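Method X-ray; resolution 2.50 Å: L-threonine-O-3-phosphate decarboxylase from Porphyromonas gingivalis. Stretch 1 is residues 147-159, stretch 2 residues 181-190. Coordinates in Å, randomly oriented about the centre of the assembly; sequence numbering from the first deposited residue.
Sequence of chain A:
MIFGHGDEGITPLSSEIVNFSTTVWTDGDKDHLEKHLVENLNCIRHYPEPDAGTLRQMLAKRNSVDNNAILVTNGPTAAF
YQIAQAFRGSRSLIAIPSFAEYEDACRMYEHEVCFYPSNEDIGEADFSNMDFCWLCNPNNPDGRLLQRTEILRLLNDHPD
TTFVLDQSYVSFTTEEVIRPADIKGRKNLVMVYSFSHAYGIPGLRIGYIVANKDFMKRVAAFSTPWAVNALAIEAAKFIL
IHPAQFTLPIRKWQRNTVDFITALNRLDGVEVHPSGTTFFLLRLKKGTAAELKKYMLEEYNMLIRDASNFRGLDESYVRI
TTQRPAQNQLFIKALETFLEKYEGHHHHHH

Stretch 1 (147-159) QRTEILRLLNDHP
Stretch 2 (181-190) ADIKGRKNLV

How do the two backbones lie? Stretch 1 is a helix from Arg148 to Asp157, with Gln147 at the N-cap and His158 leaving helical geometry (phi/psi -124/71°). Stretch 2 runs from a 3-10 segment that includes Ala181 and Asp182 through a type II turn, Ile183 to Arg186, into a strand at Leu189. Gly185 takes the positive phi of the turn (73/31°). The register follows the helix: CA of Leu152 is 9.1 Å from CA of Asp182, and CA of Pro159 is 6.0 Å from CA of Asn188. Together they bury 414 Å².

What carries the charge pairing? Arg148, nearly extended beyond an off-rotamer chi1 of 144°, presents the edge of its guanidinium to Asp182 (chi1 m, -67°). Arg148 NH1 donates to Asp182 OD2 at 2.9 Å and Arg148 NH2 to Asp182 OD1 at 3.0 Å, a two-pronged salt bridge that suits the long arginine and short, buried aspartate.

How is the end of the helix held? Asn188 (chi1 p, 73°; chi2 -42°) points toward it, and its amide offers protons to carbonyls there. Asn188 ND2 makes weak hydrogen bonds to Leu155 O at 2.8 Å and His158 O at 3.3 Å.

What fills the space between? Leu155 (chi1 m, -84°; chi2 -19°) points toward stretch 2, its CG 3.7 Å from Arg186 CD and its CD1 4.2 Å from Leu189 CB. Leu189 is t, p. Arg186 (t, t, m; chi4 -86°) lends its aliphatic stem to this packing, while Arg186 NE donates to Asp182 O at 2.8 Å, tying its side chain back across the turn. Leu152 (m, t) lies over one guanidinium face, Leu152 CD2 being 4.1 Å from Arg186 NH1.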

# COMPACT_ATOMS: atom_id res chain seq x y z
N GLN A 147 2.01 -7.96 31.20
CA GLN A 147 3.41 -7.87 31.56
C GLN A 147 4.22 -8.67 30.57
O GLN A 147 3.82 -9.77 30.21
CB GLN A 147 3.63 -8.46 32.96
CG GLN A 147 3.03 -7.64 34.08
CD GLN A 147 3.61 -6.27 34.10
OE1 GLN A 147 4.83 -6.11 34.20
NE2 GLN A 147 2.76 -5.25 33.98
N ARG A 148 5.36 -8.13 30.15
CA ARG A 148 6.29 -8.82 29.26
C ARG A 148 6.39 -10.26 29.70
O ARG A 148 6.56 -11.16 28.88
CB ARG A 148 7.67 -8.13 29.29
CG ARG A 148 8.85 -9.08 29.20
CD ARG A 148 10.22 -8.41 29.10
NE ARG A 148 11.18 -9.42 28.66
CZ ARG A 148 11.54 -9.63 27.40
NH1 ARG A 148 11.09 -8.85 26.43
NH2 ARG A 148 12.39 -10.60 27.09
N THR A 149 6.24 -10.47 31.01
CA THR A 149 6.31 -11.78 31.67
C THR A 149 5.08 -12.65 31.47
O THR A 149 5.18 -13.86 31.31
CB THR A 149 6.51 -11.60 33.18
OG1 THR A 149 7.54 -10.63 33.41
CG2 THR A 149 6.91 -12.90 33.84
N GLU A 150 3.90 -12.04 31.50
CA GLU A 150 2.67 -12.80 31.30
C GLU A 150 2.67 -13.33 29.88
O GLU A 150 2.28 -14.47 29.61
CB GLU A 150 1.44 -11.93 31.56
CG GLU A 150 0.14 -12.54 31.09
CD GLU A 150 -0.25 -13.81 31.86
OE1 GLU A 150 0.33 -14.08 32.93
OE2 GLU A 150 -1.16 -14.52 31.37
N ILE A 151 3.15 -12.50 28.97
CA ILE A 151 3.26 -12.90 27.58
C ILE A 151 4.24 -14.06 27.42
O ILE A 151 3.88 -15.06 26.80
CB ILE A 151 3.61 -11.70 26.68
CG1 ILE A 151 2.40 -10.77 26.60
CG2 ILE A 151 3.95 -12.17 25.30
CD1 ILE A 151 2.54 -9.60 25.67
N LEU A 152 5.45 -13.95 27.98
CA LEU A 152 6.43 -15.06 27.88
C LEU A 152 5.93 -16.46 28.31
O LEU A 152 6.33 -17.47 27.75
CB LEU A 152 7.75 -14.72 28.60
CG LEU A 152 8.43 -13.51 28.00
CD1 LEU A 152 9.59 -12.99 28.84
CD2 LEU A 152 8.89 -13.87 26.57
N ARG A 153 5.06 -16.53 29.30
CA ARG A 153 4.61 -17.86 29.70
C ARG A 153 3.57 -18.37 28.72
O ARG A 153 3.48 -19.57 28.51
CB ARG A 153 4.16 -17.94 31.16
CG ARG A 153 2.77 -17.38 31.52
CD ARG A 153 2.85 -16.84 32.95
NE ARG A 153 4.26 -16.54 33.25
CZ ARG A 153 4.92 -16.97 34.32
NH1 ARG A 153 4.29 -17.69 35.25
NH2 ARG A 153 6.21 -16.67 34.47
N LEU A 154 2.82 -17.47 28.09
CA LEU A 154 1.93 -17.87 27.00
C LEU A 154 2.68 -18.47 25.79
O LEU A 154 2.28 -19.49 25.22
CB LEU A 154 1.11 -16.67 26.52
CG LEU A 154 0.24 -15.90 27.48
CD1 LEU A 154 0.10 -14.49 26.98
CD2 LEU A 154 -1.12 -16.58 27.56
N LEU A 155 3.74 -17.79 25.36
CA LEU A 155 4.58 -18.25 24.28
C LEU A 155 5.09 -19.63 24.62
O LEU A 155 5.08 -20.53 23.79
CB LEU A 155 5.77 -17.31 24.07
CG LEU A 155 5.65 -16.02 23.23
CD1 LEU A 155 4.45 -16.05 22.30
CD2 LEU A 155 5.58 -14.81 24.09
N ASN A 156 5.54 -19.77 25.86
CA ASN A 156 6.09 -21.02 26.34
C ASN A 156 5.06 -22.13 26.57
O ASN A 156 5.31 -23.29 26.23
CB ASN A 156 6.92 -20.78 27.59
CG ASN A 156 8.15 -19.91 27.32
OD1 ASN A 156 8.51 -19.05 28.12
ND2 ASN A 156 8.79 -20.14 26.17
N ASP A 157 3.90 -21.78 27.13
CA ASP A 157 2.87 -22.76 27.46
C ASP A 157 2.13 -23.27 26.25
O ASP A 157 1.66 -24.40 26.26
CB ASP A 157 1.86 -22.22 28.49
CG ASP A 157 2.51 -21.91 29.82
OD1 ASP A 157 3.44 -22.65 30.19
OD2 ASP A 157 2.10 -20.91 30.47
N HIS A 158 2.03 -22.44 25.21
CA HIS A 158 1.32 -22.84 23.98
C HIS A 158 2.15 -22.75 22.67
O HIS A 158 1.89 -21.90 21.82
CB HIS A 158 0.03 -22.04 23.83
CG HIS A 158 -0.77 -21.94 25.09
ND1 HIS A 158 -0.78 -20.80 25.87
CD2 HIS A 158 -1.58 -22.83 25.71
CE1 HIS A 158 -1.57 -21.00 26.91
NE2 HIS A 158 -2.07 -22.23 26.84
N PRO A 159 3.12 -23.65 22.51
CA PRO A 159 3.99 -23.81 21.34
C PRO A 159 3.24 -23.87 20.02
O PRO A 159 3.78 -23.55 18.96
CB PRO A 159 4.64 -25.17 21.59
CG PRO A 159 4.67 -25.29 23.05
CD PRO A 159 3.42 -24.64 23.56
N ALA A 181 13.99 -9.07 19.46
CA ALA A 181 14.97 -10.13 19.75
C ALA A 181 14.39 -11.30 20.58
O ALA A 181 15.09 -12.26 20.89
CB ALA A 181 16.24 -9.54 20.41
N ASP A 182 13.11 -11.21 20.94
CA ASP A 182 12.41 -12.35 21.53
C ASP A 182 12.05 -13.50 20.57
O ASP A 182 11.76 -14.59 21.03
CB ASP A 182 11.17 -11.90 22.29
CG ASP A 182 11.52 -11.07 23.53
OD1 ASP A 182 12.48 -11.45 24.23
OD2 ASP A 182 10.85 -10.03 23.78
N ILE A 183 12.10 -13.27 19.25
CA ILE A 183 11.78 -14.34 18.29
C ILE A 183 12.78 -15.47 18.38
O ILE A 183 12.57 -16.55 17.84
CB ILE A 183 11.78 -13.83 16.84
CG1 ILE A 183 13.15 -13.27 16.48
CG2 ILE A 183 10.71 -12.77 16.63
CD1 ILE A 183 13.33 -12.96 14.99
N LYS A 184 13.88 -15.21 19.08
CA LYS A 184 15.04 -16.11 19.08
C LYS A 184 14.85 -17.36 19.93
O LYS A 184 14.68 -17.26 21.16
CB LYS A 184 16.29 -15.35 19.50
CG LYS A 184 16.63 -14.22 18.57
CD LYS A 184 18.00 -13.61 18.89
CE LYS A 184 18.37 -12.60 17.85
NZ LYS A 184 19.14 -11.50 18.46
N GLY A 185 14.90 -18.52 19.28
CA GLY A 185 14.71 -19.79 19.94
C GLY A 185 13.25 -19.95 20.29
O GLY A 185 12.88 -20.58 21.28
N ARG A 186 12.41 -19.35 19.46
CA ARG A 186 10.98 -19.26 19.70
C ARG A 186 10.37 -19.10 18.33
O ARG A 186 10.74 -18.22 17.57
CB ARG A 186 10.66 -18.03 20.55
CG ARG A 186 9.37 -18.13 21.30
CD ARG A 186 9.04 -16.81 22.03
NE ARG A 186 10.20 -16.24 22.70
CZ ARG A 186 10.58 -16.58 23.92
NH1 ARG A 186 11.65 -16.02 24.46
NH2 ARG A 186 9.89 -17.47 24.60
N LYS A 187 9.43 -19.98 18.01
CA LYS A 187 8.87 -20.02 16.68
C LYS A 187 7.47 -19.46 16.61
O LYS A 187 6.99 -19.12 15.54
CB LYS A 187 8.87 -21.45 16.17
CG LYS A 187 9.84 -21.60 15.06
CD LYS A 187 9.74 -20.35 14.19
CE LYS A 187 9.80 -20.67 12.70
NZ LYS A 187 8.96 -19.71 11.93
N ASN A 188 6.85 -19.36 17.79
CA ASN A 188 5.43 -19.03 17.94
C ASN A 188 5.15 -17.55 18.29
O ASN A 188 4.05 -17.20 18.73
CB ASN A 188 4.80 -19.96 18.99
CG ASN A 188 5.22 -19.61 20.41
OD1 ASN A 188 6.39 -19.30 20.67
ND2 ASN A 188 4.26 -19.61 21.33
N LEU A 189 6.14 -16.70 18.06
CA LEU A 189 6.03 -15.25 18.25
C LEU A 189 6.19 -14.47 16.93
O LEU A 189 7.15 -14.69 16.19
CB LEU A 189 7.07 -14.78 19.28
CG LEU A 189 7.12 -13.28 19.46
CD1 LEU A 189 5.82 -12.80 19.99
CD2 LEU A 189 8.26 -12.91 20.39
N VAL A 190 5.25 -13.59 16.62
CA VAL A 190 5.37 -12.72 15.46
C VAL A 190 5.00 -11.29 15.85
O VAL A 190 3.96 -11.07 16.49
CB VAL A 190 4.49 -13.19 14.27
CG1 VAL A 190 4.47 -12.15 13.18
CG2 VAL A 190 4.99 -14.52 13.73